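Local coordinates for protein probable translation initiation factor eIF-2B subunit gamma (Schizosaccharomyces pombe, PDB 5B04) that serves as the gamma subunit of eIF2B, the complex that catalyses exchange of GDP for GTP on the gamma subunit of eIF2, at residues E[394-400]-E[411-417]. The protein carries 3 engineered substitutions. Numbering follows the deposited sequence.
Sequences SILMDNI and CIVASGA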
loop_
_atom_site.group_PDB
_atom_site.type_symbol
_atom_site.label_atom_id
_atom_site.label_comp_id
_atom_site.label_asym_id
_atom_site.label_seq_id
_atom_site.Cartn_x
_atom_site.Cartn_y
_atom_site.Cartn_z
ATOM N N SER E 394 5.788 -46.637 -62.741
ATOM C CA SER E 394 6.654 -46.145 -63.800
ATOM C C SER E 394 6.562 -44.637 -63.980
ATOM O O SER E 394 5.656 -43.989 -63.463
ATOM C CB SER E 394 6.325 -46.845 -65.119
ATOM O OG SER E 394 6.666 -48.218 -65.060
ATOM N N ILE E 395 7.513 -44.075 -64.693
ATOM C CA ILE E 395 7.458 -42.679 -65.026
ATOM C C ILE E 395 7.622 -42.503 -66.512
ATOM O O ILE E 395 8.545 -43.025 -67.095
ATOM C CB ILE E 395 8.578 -41.932 -64.335
ATOM C CG1 ILE E 395 8.415 -42.031 -62.839
ATOM C CG2 ILE E 395 8.552 -40.481 -64.724
ATOM C CD1 ILE E 395 9.734 -42.164 -62.140
ATOM N N LEU E 396 6.738 -41.741 -67.125
ATOM C CA LEU E 396 6.836 -41.512 -68.545
ATOM C C LEU E 396 6.959 -40.054 -68.865
ATOM O O LEU E 396 6.139 -39.254 -68.476
ATOM C CB LEU E 396 5.613 -42.056 -69.239
ATOM C CG LEU E 396 5.340 -43.530 -69.045
ATOM C CD1 LEU E 396 4.044 -43.856 -69.736
ATOM C CD2 LEU E 396 6.474 -44.324 -69.651
ATOM N N MET E 397 7.964 -39.729 -69.645
ATOM C CA MET E 397 8.264 -38.368 -69.980
ATOM C C MET E 397 7.409 -37.921 -71.137
ATOM O O MET E 397 6.415 -38.541 -71.437
ATOM C CB MET E 397 9.721 -38.249 -70.330
ATOM C CG MET E 397 10.594 -39.039 -69.399
ATOM S SD MET E 397 11.913 -37.988 -68.832
ATOM C CE MET E 397 13.221 -39.163 -68.611
ATOM N N ASP E 398 7.748 -36.789 -71.724
ATOM C CA ASP E 398 6.954 -36.215 -72.787
ATOM C C ASP E 398 6.939 -37.030 -74.056
ATOM O O ASP E 398 7.929 -37.637 -74.426
ATOM C CB ASP E 398 7.494 -34.841 -73.129
ATOM C CG ASP E 398 7.881 -34.070 -71.929
ATOM O OD1 ASP E 398 6.984 -33.736 -71.151
ATOM O OD2 ASP E 398 9.079 -33.800 -71.763
ATOM N N ASN E 399 5.793 -37.039 -74.714
ATOM C CA ASN E 399 5.679 -37.487 -76.093
ATOM C C ASN E 399 6.314 -38.824 -76.415
ATOM O O ASN E 399 7.137 -38.947 -77.306
ATOM C CB ASN E 399 6.040 -36.399 -77.101
ATOM C CG ASN E 399 7.470 -35.965 -77.005
ATOM O OD1 ASN E 399 8.359 -36.771 -76.786
ATOM N ND2 ASN E 399 7.700 -34.680 -77.186
ATOM N N ILE E 400 5.940 -39.823 -75.644
ATOM C CA ILE E 400 6.333 -41.201 -75.931
ATOM C C ILE E 400 5.115 -42.064 -76.271
ATOM O O ILE E 400 4.059 -41.950 -75.651
ATOM C CB ILE E 400 7.122 -41.833 -74.761
ATOM C CG1 ILE E 400 6.230 -42.079 -73.543
ATOM C CG2 ILE E 400 8.305 -40.959 -74.389
ATOM C CD1 ILE E 400 6.947 -42.773 -72.411
ATOM N N CYS E 411 9.338 -49.099 -64.194
ATOM C CA CYS E 411 10.328 -48.634 -65.161
ATOM C C CYS E 411 10.424 -47.115 -65.235
ATOM O O CYS E 411 9.541 -46.400 -64.770
ATOM C CB CYS E 411 10.008 -49.186 -66.552
ATOM S SG CYS E 411 10.417 -50.927 -66.778
ATOM N N ILE E 412 11.512 -46.629 -65.819
ATOM C CA ILE E 412 11.644 -45.214 -66.131
ATOM C C ILE E 412 11.886 -45.058 -67.625
ATOM O O ILE E 412 12.894 -45.528 -68.151
ATOM C CB ILE E 412 12.792 -44.548 -65.352
ATOM C CG1 ILE E 412 12.613 -44.757 -63.847
ATOM C CG2 ILE E 412 12.863 -43.064 -65.681
ATOM C CD1 ILE E 412 13.739 -44.179 -63.019
ATOM N N VAL E 413 10.983 -44.366 -68.298
ATOM C CA VAL E 413 11.082 -44.214 -69.731
ATOM C C VAL E 413 11.320 -42.788 -70.139
ATOM O O VAL E 413 10.516 -41.928 -69.869
ATOM C CB VAL E 413 9.777 -44.629 -70.386
ATOM C CG1 VAL E 413 9.896 -44.539 -71.885
ATOM C CG2 VAL E 413 9.407 -46.030 -69.971
ATOM N N ALA E 414 12.401 -42.565 -70.863
ATOM C CA ALA E 414 12.803 -41.240 -71.283
ATOM C C ALA E 414 11.915 -40.681 -72.359
ATOM O O ALA E 414 11.124 -41.405 -72.916
ATOM C CB ALA E 414 14.213 -41.274 -71.817
ATOM N N SER E 415 11.984 -39.380 -72.608
ATOM C CA SER E 415 11.133 -38.790 -73.636
ATOM C C SER E 415 11.480 -39.158 -75.057
ATOM O O SER E 415 12.623 -39.475 -75.354
ATOM C CB SER E 415 11.071 -37.274 -73.500
ATOM O OG SER E 415 10.242 -36.727 -74.512
ATOM N N GLY E 416 10.480 -39.123 -75.928
ATOM C CA GLY E 416 10.610 -39.575 -77.296
ATOM C C GLY E 416 11.057 -40.996 -77.567
ATOM O O GLY E 416 11.856 -41.241 -78.458
ATOM N N ALA E 417 10.546 -41.947 -76.807
ATOM C CA ALA E 417 10.865 -43.337 -77.063
ATOM C C ALA E 417 9.626 -44.061 -77.486
ATOM O O ALA E 417 8.640 -44.096 -76.771
ATOM C CB ALA E 417 11.434 -43.986 -75.824
#
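With CG1 anti to the backbone N (chi1 -177°), Val413 sends that branch to Ile400 CD1, 3.5 Å from Val413 CG1, while its CG2, anti to the carbonyl carbon, lies beside Leu396 CD2. Leu396 and Val413 run alongside each other, Leu396 CD2 also lying 3.4 Å from Val413 CB. Ile400 crosses Val413 at a slant; branched aliphatic residues suit such an interior because they fill it without polar atoms. Beneath them the backbones pair in parallel: Ile395 N donates to Cys411 O, and Val413 N donates to Ile395 O at 3.0 Å, nearly straight at 171°. Ser394 extends the pairing with a side chain, its OG accepting from Cys411 N at 2.9 Å. These are successive coils of the left-handed parallel beta-helix of the hexapeptide-repeat family, equivalent positions stacked one over the next, Ile395 over Ile412 among them, whose side chains both turn outward to helix 332-338. Past the strands, the bent chain of Met397 lies along the next turn, CE 3.4 Å from Ala414 CA, and the side chain also touches Pro66. Replacing Met397 by an alanine would remove CG, SD and CE, and would probably open a gap over Ala414 and cost the touch with Pro66. At the corner, Gly416, which adopts a positive phi (57°) easily because it lacks a side chain, donates its N-H weakly to Asp398 O and to Asn399 OD1.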